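Local coordinates for protein glycerophosphoryl diester phosphodiesterase (Agrobacterium tumefaciens str. C58, PDB 3KS6) that belongs to the glycerophosphoryl diester phosphodiesterase family, with a TIM-barrel type fold that carries a bound magnesium ion, at residues L38-I46 with Y115-I123; I174-I185 with A198-D206. All blocks are in the same frame, centred on the assembly; numbering follows the deposited sequence. Where two conformers were deposited one is given.

Interaction 1. Residues L38-I46 with Y115-I123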
ATOM      1  N   LEU A  38       5.248  -2.265   6.227  1.00 19.92           N
ATOM      2  CA  LEU A  38       6.025  -3.199   7.042  1.00 21.80           C
ATOM      3  C   LEU A  38       7.144  -2.468   7.743  1.00 22.64           C
ATOM      4  O   LEU A  38       7.694  -1.518   7.182  1.00 20.61           O
ATOM      5  CB  LEU A  38       6.631  -4.311   6.146  1.00 23.62           C
ATOM      6  CG  LEU A  38       5.705  -5.237   5.321  1.00 20.84           C
ATOM      7  CD1 LEU A  38       6.532  -6.220   4.419  1.00 16.11           C
ATOM      8  CD2 LEU A  38       4.767  -5.995   6.238  1.00 18.07           C
ATOM      9  N   HIS A  39       7.499  -2.930   8.950  1.00 21.21           N
ATOM     10  CA  HIS A  39       8.642  -2.418   9.729  1.00 18.59           C
ATOM     11  C   HIS A  39       9.408  -3.552  10.407  1.00 19.52           C
ATOM     12  O   HIS A  39       8.814  -4.573  10.784  1.00 20.33           O
ATOM     13  CB  HIS A  39       8.150  -1.448  10.809  1.00 19.32           C
ATOM     14  CG  HIS A  39       7.484  -0.229  10.259  1.00 20.38           C
ATOM     15  ND1 HIS A  39       8.178   0.910   9.914  1.00 21.00           N
ATOM     16  CD2 HIS A  39       6.194  -0.006   9.928  1.00 19.91           C
ATOM     17  CE1 HIS A  39       7.328   1.795   9.425  1.00 26.00           C
ATOM     18  NE2 HIS A  39       6.121   1.260   9.420  1.00 24.36           N
ATOM     19  N   PRO A  40      10.729  -3.405  10.546  1.00 19.40           N
ATOM     20  CA  PRO A  40      11.490  -4.406  11.274  1.00 19.88           C
ATOM     21  C   PRO A  40      11.416  -4.194  12.769  1.00 21.32           C
ATOM     22  O   PRO A  40      11.267  -3.056  13.196  1.00 20.19           O
ATOM     23  CB  PRO A  40      12.911  -4.157  10.786  1.00 20.53           C
ATOM     24  CG  PRO A  40      12.947  -2.687  10.498  1.00 21.04           C
ATOM     25  CD  PRO A  40      11.585  -2.330  10.034  1.00 20.00           C
ATOM     26  N   THR A  41      11.509  -5.276  13.552  1.00 20.73           N
ATOM     27  CA  THR A  41      11.679  -5.185  15.001  1.00 24.73           C
ATOM     28  C   THR A  41      13.169  -5.244  15.345  1.00 25.32           C
ATOM     29  O   THR A  41      14.016  -5.433  14.460  1.00 27.35           O
ATOM     30  CB  THR A  41      10.977  -6.313  15.736  1.00 24.28           C
ATOM     31  OG1 THR A  41      11.637  -7.548  15.409  1.00 21.80           O
ATOM     32  CG2 THR A  41       9.468  -6.337  15.358  1.00 22.65           C
ATOM     33  N   ALA A  42      13.509  -5.031  16.617  1.00 25.27           N
ATOM     34  CA  ALA A  42      14.917  -5.062  17.031  1.00 25.29           C
ATOM     35  C   ALA A  42      15.533  -6.459  16.900  1.00 26.29           C
ATOM     36  O   ALA A  42      16.721  -6.580  16.594  1.00 27.41           O
ATOM     37  CB  ALA A  42      15.098  -4.517  18.487  1.00 23.30           C
ATOM     38  N   ASP A  43      14.703  -7.487  17.053  1.00 26.82           N
ATOM     39  CA  ASP A  43      15.136  -8.882  17.042  1.00 29.22           C
ATOM     40  C   ASP A  43      14.901  -9.595  15.708  1.00 27.52           C
ATOM     41  O   ASP A  43      14.826 -10.817  15.663  1.00 28.43           O
ATOM     42  CB  ASP A  43      14.530  -9.679  18.233  1.00 30.19           C
ATOM     43  CG  ASP A  43      13.000  -9.727  18.230  1.00 31.48           C
ATOM     44  OD1 ASP A  43      12.355  -8.862  17.596  1.00 24.71           O
ATOM     45  OD2 ASP A  43      12.433 -10.640  18.887  1.00 27.16           O
ATOM     46  N   GLY A  44      14.746  -8.823  14.638  1.00 25.78           N
ATOM     47  CA  GLY A  44      14.770  -9.363  13.286  1.00 26.16           C
ATOM     48  C   GLY A  44      13.484  -9.906  12.717  1.00 25.43           C
ATOM     49  O   GLY A  44      13.523 -10.696  11.784  1.00 25.67           O
ATOM     50  N   ALA A  45      12.360  -9.450  13.246  1.00 23.79           N
ATOM     51  CA  ALA A  45      11.052  -9.863  12.761  1.00 23.33           C
ATOM     52  C   ALA A  45      10.505  -8.739  11.885  1.00 23.94           C
ATOM     53  O   ALA A  45      11.094  -7.654  11.821  1.00 21.65           O
ATOM     54  CB  ALA A  45      10.122 -10.135  13.919  1.00 22.19           C
ATOM     55  N   ILE A  46       9.396  -9.041  11.201  1.00 20.45           N
ATOM     56  CA  ILE A  46       8.708  -8.138  10.284  1.00 21.08           C
ATOM     57  C   ILE A  46       7.258  -7.980  10.775  1.00 20.76           C
ATOM     58  O   ILE A  46       6.530  -8.950  10.845  1.00 24.01           O
ATOM     59  CB  ILE A  46       8.701  -8.665   8.862  1.00 19.56           C
ATOM     60  CG1 ILE A  46      10.135  -8.869   8.358  1.00 26.96           C
ATOM     61  CG2 ILE A  46       7.925  -7.682   7.933  1.00 21.53           C
ATOM     62  CD1 ILE A  46      10.202  -9.498   6.998  1.00 25.35           C
ATOM     63  N   TYR A 115      15.307   1.763   6.277  1.00 21.00           N
ATOM     64  CA  TYR A 115      15.899   0.789   7.173  1.00 22.52           C
ATOM     65  C   TYR A 115      16.935  -0.038   6.387  1.00 23.91           C
ATOM     66  O   TYR A 115      16.633  -0.683   5.377  1.00 20.96           O
ATOM     67  CB  TYR A 115      14.869  -0.179   7.736  1.00 21.67           C
ATOM     68  CG  TYR A 115      13.715   0.364   8.574  1.00 18.10           C
ATOM     69  CD1 TYR A 115      13.910   0.765   9.895  1.00 22.28           C
ATOM     70  CD2 TYR A 115      12.403   0.392   8.066  1.00 20.81           C
ATOM     71  CE1 TYR A 115      12.839   1.221  10.686  1.00 25.39           C
ATOM     72  CE2 TYR A 115      11.342   0.833   8.836  1.00 23.54           C
ATOM     73  CZ  TYR A 115      11.551   1.234  10.156  1.00 18.15           C
ATOM     74  OH  TYR A 115      10.492   1.630  10.946  1.00 17.64           O
ATOM     75  N   GLU A 116      18.172  -0.029   6.867  0.50 23.88           N
ATOM     76  CA  GLU A 116      19.241  -0.742   6.182  0.50 23.69           C
ATOM     77  C   GLU A 116      18.950  -2.237   6.141  0.50 24.12           C
ATOM     78  O   GLU A 116      18.609  -2.839   7.151  0.50 22.48           O
ATOM     79  CB  GLU A 116      20.605  -0.473   6.851  0.50 25.17           C
ATOM     80  CG  GLU A 116      21.802  -1.221   6.231  0.50 30.32           C
ATOM     81  CD  GLU A 116      21.998  -2.646   6.753  0.50 32.91           C
ATOM     82  OE1 GLU A 116      21.976  -2.854   7.983  0.50 38.69           O
ATOM     83  OE2 GLU A 116      22.220  -3.556   5.923  0.50 37.72           O
ATOM     84  N   GLY A 117      19.115  -2.827   4.959  1.00 25.69           N
ATOM     85  CA  GLY A 117      18.905  -4.275   4.744  1.00 26.70           C
ATOM     86  C   GLY A 117      17.484  -4.812   4.771  1.00 25.28           C
ATOM     87  O   GLY A 117      17.269  -6.013   4.612  1.00 23.29           O
ATOM     88  N   PHE A 118      16.503  -3.933   4.911  1.00 22.36           N
ATOM     89  CA  PHE A 118      15.148  -4.358   5.119  1.00 21.30           C
ATOM     90  C   PHE A 118      14.482  -4.876   3.848  1.00 18.27           C
ATOM     91  O   PHE A 118      13.702  -5.804   3.919  1.00 21.63           O
ATOM     92  CB  PHE A 118      14.340  -3.221   5.745  1.00 21.88           C
ATOM     93  CG  PHE A 118      12.959  -3.626   6.206  1.00 22.74           C
ATOM     94  CD1 PHE A 118      12.783  -4.677   7.120  1.00 22.98           C
ATOM     95  CD2 PHE A 118      11.825  -2.927   5.762  1.00 26.02           C
ATOM     96  CE1 PHE A 118      11.505  -5.037   7.538  1.00 23.03           C
ATOM     97  CE2 PHE A 118      10.569  -3.281   6.193  1.00 22.15           C
ATOM     98  CZ  PHE A 118      10.409  -4.322   7.069  1.00 22.18           C
ATOM     99  N   VAL A 119      14.764  -4.262   2.701  1.00 18.72           N
ATOM    100  CA  VAL A 119      14.191  -4.749   1.462  1.00 19.65           C
ATOM    101  C   VAL A 119      14.572  -6.233   1.281  1.00 20.68           C
ATOM    102  O   VAL A 119      13.715  -7.072   1.007  1.00 16.82           O
ATOM    103  CB  VAL A 119      14.625  -3.871   0.258  1.00 20.10           C
ATOM    104  CG1 VAL A 119      14.424  -4.635  -1.075  1.00 21.22           C
ATOM    105  CG2 VAL A 119      13.890  -2.506   0.335  1.00 17.80           C
ATOM    106  N   ALA A 120      15.839  -6.570   1.555  1.00 20.82           N
ATOM    107  CA  ALA A 120      16.286  -7.976   1.482  1.00 21.03           C
ATOM    108  C   ALA A 120      15.489  -8.881   2.439  1.00 20.23           C
ATOM    109  O   ALA A 120      15.078  -9.984   2.054  1.00 22.00           O
ATOM    110  CB  ALA A 120      17.804  -8.086   1.765  1.00 22.93           C
ATOM    111  N   LEU A 121      15.285  -8.423   3.679  1.00 19.18           N
ATOM    112  CA  LEU A 121      14.511  -9.179   4.682  1.00 22.42           C
ATOM    113  C   LEU A 121      13.076  -9.427   4.239  1.00 21.17           C
ATOM    114  O   LEU A 121      12.493 -10.507   4.466  1.00 19.76           O
ATOM    115  CB  LEU A 121      14.380  -8.404   5.992  1.00 24.35           C
ATOM    116  CG  LEU A 121      15.039  -8.715   7.319  1.00 38.42           C
ATOM    117  CD1 LEU A 121      16.508  -8.252   7.264  1.00 46.25           C
ATOM    118  CD2 LEU A 121      14.198  -7.977   8.448  1.00 31.77           C
ATOM    119  N   VAL A 122      12.473  -8.376   3.705  1.00 20.84           N
ATOM    120  CA  VAL A 122      11.083  -8.479   3.265  1.00 19.51           C
ATOM    121  C   VAL A 122      10.952  -9.474   2.105  1.00 18.11           C
ATOM    122  O   VAL A 122      10.064 -10.337   2.124  1.00 18.65           O
ATOM    123  CB  VAL A 122      10.460  -7.083   2.911  1.00 19.90           C
ATOM    124  CG1 VAL A 122       9.082  -7.282   2.181  1.00 19.22           C
ATOM    125  CG2 VAL A 122      10.334  -6.178   4.155  1.00 17.30           C
ATOM    126  N   ILE A 123      11.820  -9.356   1.110  1.00 20.61           N
ATOM    127  CA  ILE A 123      11.788 -10.244  -0.060  1.00 19.76           C
ATOM    128  C   ILE A 123      11.985 -11.706   0.413  1.00 21.34           C
ATOM    129  O   ILE A 123      11.259 -12.595   0.013  1.00 21.13           O
ATOM    130  CB  ILE A 123      12.831  -9.833  -1.126  1.00 20.10           C
ATOM    131  CG1 ILE A 123      12.414  -8.513  -1.799  1.00 19.34           C
ATOM    132  CG2 ILE A 123      13.017 -10.955  -2.166  1.00 22.20           C
ATOM    133  CD1 ILE A 123      13.511  -7.872  -2.591  1.00 18.18           C
TER
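With its CG anti to the backbone N (chi1 -171°), F118 sends its ring toward the strand and lays it against P40, while Y115, whose CG stays beside its own N (chi1 -61°), brings a second ring to the same proline. P40 CD lies above the middle of the Y115 ring, 3.4 Å from its centroid, and also stands over F118, 3.8 Å from that centroid but displaced toward the rim. Both are CH-pi contacts, and one methylene serves the two aromatics at once. The remaining proline carbons divide between the rings: CG rides over the CG–CD1 side of Y115, and CB comes to 3.6 Å from F118 CE1. The opposite face of F118 is covered by V122 CG2, one helical turn further on, so the ring is clamped between strand and helix.

Past the proline, Y115 OH meets H39 ND1 at the edge of the imidazole, a short hydrogen bond of 2.6 Å in which either group may be the donor. The two rings touch rim to rim, their planes 89° apart. H39 NE2 is bonded to the carbonyl O of H50, so both ring nitrogens are engaged and the imidazole's rotation is fixed. Earlier on the strand, L38 CD1 packs 3.6 Å from V122 CG1, and L38 CB lies 3.9 Å from F118 CZ. I46, returning after the type I turn T41–G44, reaches the helix backbone with its CD1, 3.6 Å from L121 O, and its CG1 slides past L121 CD2.

The N-terminal part of helix 118-128, which follows the adjacent strand 101-106, and the Y115–F118 turn before it thus cover the C-terminal end of strand 33-40 in a TIM-barrel fold, with H39 two residues after D37, a magnesium ligand.

Interaction 2. Residues I174-I185 with A198-D206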
ATOM      1  N   ILE A 174       7.793  12.930 -13.822  1.00 18.12           N
ATOM      2  CA  ILE A 174       7.857  11.964 -14.886  1.00 18.51           C
ATOM      3  C   ILE A 174       9.313  11.707 -15.300  1.00 18.48           C
ATOM      4  O   ILE A 174       9.691  10.542 -15.464  1.00 17.99           O
ATOM      5  CB  ILE A 174       6.953  12.399 -16.107  1.00 17.58           C
ATOM      6  CG1 ILE A 174       5.480  12.333 -15.691  1.00 17.06           C
ATOM      7  CG2 ILE A 174       7.217  11.526 -17.339  1.00 18.80           C
ATOM      8  CD1 ILE A 174       4.527  13.139 -16.634  1.00 20.30           C
ATOM      9  N   GLU A 175      10.113  12.780 -15.428  0.50 19.15           N
ATOM     10  CA  GLU A 175      11.560  12.671 -15.712  0.50 20.02           C
ATOM     11  C   GLU A 175      12.224  11.692 -14.747  0.50 19.95           C
ATOM     12  O   GLU A 175      12.995  10.801 -15.134  0.50 18.56           O
ATOM     13  CB  GLU A 175      12.285  14.014 -15.445  0.50 19.75           C
ATOM     14  CG  GLU A 175      12.071  15.160 -16.418  0.50 25.03           C
ATOM     15  CD  GLU A 175      12.586  16.517 -15.878  0.50 23.64           C
ATOM     16  OE1 GLU A 175      13.263  16.578 -14.803  0.50 12.62           O
ATOM     17  OE2 GLU A 175      12.293  17.535 -16.551  0.50 33.60           O
ATOM     18  N   THR A 176      11.936  11.928 -13.475  1.00 19.34           N
ATOM     19  CA  THR A 176      12.545  11.227 -12.379  1.00 18.00           C
ATOM     20  C   THR A 176      12.189   9.753 -12.375  1.00 18.96           C
ATOM     21  O   THR A 176      13.058   8.868 -12.233  1.00 19.39           O
ATOM     22  CB  THR A 176      12.156  11.899 -11.043  1.00 22.59           C
ATOM     23  OG1 THR A 176      12.549  13.276 -11.096  1.00 19.25           O
ATOM     24  CG2 THR A 176      12.832  11.193  -9.865  1.00 20.70           C
ATOM     25  N   ALA A 177      10.916   9.464 -12.577  1.00 16.93           N
ATOM     26  CA  ALA A 177      10.486   8.080 -12.674  1.00 19.20           C
ATOM     27  C   ALA A 177      11.217   7.362 -13.822  1.00 17.87           C
ATOM     28  O   ALA A 177      11.725   6.269 -13.642  1.00 19.22           O
ATOM     29  CB  ALA A 177       8.952   7.997 -12.863  1.00 16.18           C
ATOM     30  N   ILE A 178      11.298   7.988 -14.986  1.00 18.41           N
ATOM     31  CA  ILE A 178      11.948   7.390 -16.131  1.00 18.92           C
ATOM     32  C   ILE A 178      13.434   7.127 -15.852  1.00 18.30           C
ATOM     33  O   ILE A 178      13.939   6.035 -16.162  1.00 19.27           O
ATOM     34  CB  ILE A 178      11.745   8.255 -17.404  1.00 21.17           C
ATOM     35  CG1 ILE A 178      10.258   8.176 -17.826  1.00 21.28           C
ATOM     36  CG2 ILE A 178      12.657   7.771 -18.548  1.00 22.31           C
ATOM     37  CD1 ILE A 178       9.885   9.222 -18.874  1.00 21.56           C
ATOM     38  N   ALA A 179      14.103   8.108 -15.248  1.00 19.67           N
ATOM     39  CA  ALA A 179      15.537   8.038 -14.936  1.00 18.67           C
ATOM     40  C   ALA A 179      15.824   6.889 -13.975  1.00 20.12           C
ATOM     41  O   ALA A 179      16.921   6.288 -13.990  1.00 20.26           O
ATOM     42  CB  ALA A 179      16.001   9.320 -14.343  1.00 21.11           C
ATOM     43  N   HIS A 180      14.839   6.580 -13.152  1.00 17.96           N
ATOM     44  CA  HIS A 180      14.948   5.490 -12.176  1.00 17.68           C
ATOM     45  C   HIS A 180      14.289   4.154 -12.582  1.00 16.28           C
ATOM     46  O   HIS A 180      14.136   3.230 -11.741  1.00 18.85           O
ATOM     47  CB  HIS A 180      14.359   5.992 -10.895  1.00 17.15           C
ATOM     48  CG  HIS A 180      15.265   6.940 -10.175  1.00 18.74           C
ATOM     49  ND1 HIS A 180      16.046   6.538  -9.108  1.00 21.14           N
ATOM     50  CD2 HIS A 180      15.562   8.240 -10.396  1.00 24.42           C
ATOM     51  CE1 HIS A 180      16.752   7.568  -8.677  1.00 25.22           C
ATOM     52  NE2 HIS A 180      16.483   8.612  -9.444  1.00 21.46           N
ATOM     53  N   SER A 181      13.959   4.036 -13.851  1.00 19.23           N
ATOM     54  CA  SER A 181      13.331   2.816 -14.388  1.00 18.03           C
ATOM     55  C   SER A 181      12.073   2.413 -13.629  1.00 19.03           C
ATOM     56  O   SER A 181      11.830   1.215 -13.416  1.00 20.46           O
ATOM     57  CB  SER A 181      14.308   1.630 -14.421  1.00 21.33           C
ATOM     58  OG  SER A 181      15.439   1.938 -15.197  1.00 28.92           O
ATOM     59  N   ILE A 182      11.264   3.408 -13.267  1.00 15.69           N
ATOM     60  CA  ILE A 182       9.974   3.208 -12.601  1.00 15.24           C
ATOM     61  C   ILE A 182       8.918   3.311 -13.708  1.00 18.47           C
ATOM     62  O   ILE A 182       8.946   4.253 -14.503  1.00 19.86           O
ATOM     63  CB  ILE A 182       9.760   4.277 -11.446  1.00 16.88           C
ATOM     64  CG1 ILE A 182      10.832   4.073 -10.339  1.00 19.97           C
ATOM     65  CG2 ILE A 182       8.367   4.198 -10.845  1.00 17.82           C
ATOM     66  CD1 ILE A 182      11.009   5.250  -9.417  1.00 16.79           C
ATOM     67  N   HIS A 183       7.992   2.361 -13.727  1.00 18.31           N
ATOM     68  CA  HIS A 183       6.989   2.257 -14.783  1.00 21.01           C
ATOM     69  C   HIS A 183       5.588   2.623 -14.348  1.00 20.08           C
ATOM     70  O   HIS A 183       4.684   2.604 -15.182  1.00 17.08           O
ATOM     71  CB  HIS A 183       6.996   0.845 -15.339  1.00 23.31           C
ATOM     72  CG  HIS A 183       8.357   0.399 -15.752  1.00 28.22           C
ATOM     73  ND1 HIS A 183       9.065   1.036 -16.745  1.00 31.86           N
ATOM     74  CD2 HIS A 183       9.162  -0.575 -15.274  1.00 33.81           C
ATOM     75  CE1 HIS A 183      10.242   0.456 -16.881  1.00 34.62           C
ATOM     76  NE2 HIS A 183      10.331  -0.517 -15.991  1.00 30.07           N
ATOM     77  N   GLU A 184       5.417   3.000 -13.072  1.00 18.58           N
ATOM     78  CA  GLU A 184       4.125   3.356 -12.542  1.00 18.15           C
ATOM     79  C   GLU A 184       4.289   4.309 -11.366  1.00 19.65           C
ATOM     80  O   GLU A 184       5.211   4.125 -10.560  1.00 18.06           O
ATOM     81  CB  GLU A 184       3.413   2.097 -12.033  1.00 18.41           C
ATOM     82  CG  GLU A 184       2.039   2.359 -11.465  1.00 16.96           C
ATOM     83  CD  GLU A 184       1.223   1.115 -11.125  1.00 19.58           C
ATOM     84  OE1 GLU A 184       1.585  -0.021 -11.506  1.00 20.21           O
ATOM     85  OE2 GLU A 184       0.185   1.294 -10.446  1.00 21.23           O
ATOM     86  N   ILE A 185       3.436   5.339 -11.297  1.00 17.45           N
ATOM     87  CA  ILE A 185       3.365   6.216 -10.122  1.00 17.74           C
ATOM     88  C   ILE A 185       1.975   6.142  -9.526  1.00 18.05           C
ATOM     89  O   ILE A 185       0.996   5.791 -10.215  1.00 17.95           O
ATOM     90  CB  ILE A 185       3.759   7.711 -10.408  1.00 19.45           C
ATOM     91  CG1 ILE A 185       2.702   8.407 -11.267  1.00 19.01           C
ATOM     92  CG2 ILE A 185       5.121   7.768 -11.067  1.00 17.26           C
ATOM     93  CD1 ILE A 185       2.939   9.908 -11.529  1.00 17.93           C
ATOM     94  N   ALA A 198      -3.158  11.932 -18.421  1.00 18.15           N
ATOM     95  CA  ALA A 198      -2.734  11.951 -19.799  1.00 19.55           C
ATOM     96  C   ALA A 198      -1.242  12.178 -19.930  1.00 19.29           C
ATOM     97  O   ALA A 198      -0.575  11.478 -20.685  1.00 19.27           O
ATOM     98  CB  ALA A 198      -3.524  13.058 -20.594  1.00 21.25           C
ATOM     99  N   GLN A 199      -0.717  13.177 -19.219  1.00 19.04           N
ATOM    100  CA  GLN A 199       0.708  13.484 -19.293  1.00 18.87           C
ATOM    101  C   GLN A 199       1.562  12.272 -18.856  1.00 19.49           C
ATOM    102  O   GLN A 199       2.587  11.928 -19.506  1.00 20.98           O
ATOM    103  CB  GLN A 199       1.010  14.706 -18.432  1.00 20.69           C
ATOM    104  CG  GLN A 199       2.419  15.199 -18.656  1.00 19.69           C
ATOM    105  CD  GLN A 199       2.735  16.414 -17.874  1.00 17.49           C
ATOM    106  OE1 GLN A 199       1.864  17.031 -17.278  1.00 23.43           O
ATOM    107  NE2 GLN A 199       4.025  16.799 -17.896  1.00 22.19           N
ATOM    108  N   VAL A 200       1.136  11.635 -17.763  1.00 19.89           N
ATOM    109  CA  VAL A 200       1.828  10.472 -17.210  1.00 17.65           C
ATOM    110  C   VAL A 200       1.766   9.283 -18.226  1.00 18.87           C
ATOM    111  O   VAL A 200       2.767   8.670 -18.566  1.00 17.88           O
ATOM    112  CB  VAL A 200       1.244  10.104 -15.836  1.00 18.37           C
ATOM    113  CG1 VAL A 200       1.762   8.785 -15.355  1.00 17.76           C
ATOM    114  CG2 VAL A 200       1.508  11.226 -14.807  1.00 16.01           C
ATOM    115  N   GLN A 201       0.583   8.995 -18.738  1.00 17.25           N
ATOM    116  CA  GLN A 201       0.455   7.901 -19.711  1.00 16.81           C
ATOM    117  C   GLN A 201       1.148   8.144 -21.046  1.00 17.40           C
ATOM    118  O   GLN A 201       1.650   7.210 -21.665  1.00 18.98           O
ATOM    119  CB  GLN A 201      -1.030   7.546 -19.872  1.00 18.17           C
ATOM    120  CG  GLN A 201      -1.586   6.954 -18.618  1.00 20.84           C
ATOM    121  CD  GLN A 201      -3.002   6.490 -18.769  1.00 33.19           C
ATOM    122  OE1 GLN A 201      -3.720   6.912 -19.680  1.00 29.42           O
ATOM    123  NE2 GLN A 201      -3.428   5.644 -17.854  1.00 20.80           N
ATOM    124  N   ALA A 202       1.217   9.405 -21.470  1.00 19.48           N
ATOM    125  CA  ALA A 202       1.877   9.781 -22.719  1.00 20.10           C
ATOM    126  C   ALA A 202       3.382   9.522 -22.620  1.00 19.76           C
ATOM    127  O   ALA A 202       4.031   9.279 -23.633  1.00 21.03           O
ATOM    128  CB  ALA A 202       1.625  11.258 -23.058  1.00 19.39           C
ATOM    129  N   ALA A 203       3.908   9.522 -21.388  1.00 20.59           N
ATOM    130  CA  ALA A 203       5.314   9.191 -21.117  1.00 18.07           C
ATOM    131  C   ALA A 203       5.577   7.684 -20.967  1.00 20.18           C
ATOM    132  O   ALA A 203       6.722   7.237 -20.688  1.00 19.07           O
ATOM    133  CB  ALA A 203       5.785   9.968 -19.832  1.00 18.08           C
ATOM    134  N   GLY A 204       4.542   6.884 -21.149  1.00 18.07           N
ATOM    135  CA  GLY A 204       4.680   5.445 -21.059  1.00 20.24           C
ATOM    136  C   GLY A 204       4.479   4.836 -19.686  1.00 21.47           C
ATOM    137  O   GLY A 204       4.621   3.612 -19.530  1.00 24.38           O
ATOM    138  N   LEU A 205       4.099   5.662 -18.705  1.00 16.97           N
ATOM    139  CA  LEU A 205       3.962   5.241 -17.328  1.00 18.37           C
ATOM    140  C   LEU A 205       2.550   4.882 -16.975  1.00 19.26           C
ATOM    141  O   LEU A 205       1.603   5.501 -17.495  1.00 20.71           O
ATOM    142  CB  LEU A 205       4.387   6.390 -16.401  1.00 17.27           C
ATOM    143  CG  LEU A 205       5.813   6.950 -16.490  1.00 21.42           C
ATOM    144  CD1 LEU A 205       5.920   8.137 -15.560  1.00 21.79           C
ATOM    145  CD2 LEU A 205       6.863   5.880 -16.185  1.00 25.09           C
ATOM    146  N   ASP A 206       2.376   3.912 -16.083  1.00 17.89           N
ATOM    147  CA  ASP A 206       1.033   3.602 -15.600  1.00 18.57           C
ATOM    148  C   ASP A 206       0.657   4.620 -14.522  1.00 20.59           C
ATOM    149  O   ASP A 206       1.518   5.202 -13.873  1.00 18.21           O
ATOM    150  CB  ASP A 206       0.924   2.200 -15.001  1.00 19.36           C
ATOM    151  CG  ASP A 206       0.858   1.098 -16.052  1.00 25.78           C
ATOM    152  OD1 ASP A 206       0.622   1.401 -17.228  1.00 26.03           O
ATOM    153  OD2 ASP A 206       1.054  -0.076 -15.678  1.00 24.31           O
TER
HETATM  154  O   HOH W   1       7.492   2.793 -18.356  1.00 37.25           O
HETATM  155  O   HOH W   2       4.670   1.455 -17.754  1.00 38.67           O
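L205 pushes its two methyls against the last turns of helix 162-179: CD1 lies 4.0 Å from I174 CG2 and close to A177 CB, while CD2 comes to 3.1 Å from the carbonyl O of I182, a close approach for a methyl group. I174 spreads its branches over the neighbouring helix. With CG1 beside the backbone N (chi1 -68°), its CG2 is left anti to that N and presses on A203 CB at 3.3 Å, tighter than an ordinary van der Waals contact, whereas CD1 rests on the extended side chain of Q199, 3.6 Å from its CG, and also touches V200. Nearer the sheet, I185 and V200 meet tip to tip, CD1 to CG2 at 3.8 Å.

Next to this apolar layer, on the strand side, the chains join as parallel strands. D206 N gives an almost straight bond to H183 O (2.8 Å, 174°), and I185 N bonds to D206 O at 3.2 Å, so D206 pairs through both backbone groups with the residues flanking E184. E184 N is buried with no partner in the model. The side chains of E184 and D206 lie on one face of the sheet, CG of E184 against CB of D206, their carboxylate planes 69° apart. K227 forms salt bridges with both acids, which would offset the repulsion expected between them.

Beside the H183 and G204 carbonyls two waters bridge the loops: one joins H183 ND1 to G204 O, the other donates to both H183 O and G204 O. G204 has positive phi and closes its helix in a Schellman motif, as S181 does for the helix before.

Side chains near the C-terminal end of helix 162-179 thus pack on helix 194-202, the crossover helix of the beta-alpha-beta unit that makes strands 184-188 and 206-210 parallel neighbours; strand 156-160 borders 184-188 on its other edge.

Interactions 1 and 2 lie on different parts of one barrel sheet, their centres about 29 Å apart and their nearest atoms about 13 Å apart, with no direct touch. Interaction 1 joins strand 33-40 to helix 118-128; interaction 2, later in the chain, joins helix 162-179 and strand 184-188 to helix 194-202 and the start of strand 206-210. The magnesium ion, held by E35, D37 and E105, is nearer to the first: the side chain of H39 is about 9 Å from it, and H39 lies on the strand that supplies E35 and D37. The side chain of E184 is about 13 Å away, so interaction 2 is more remote from the metal.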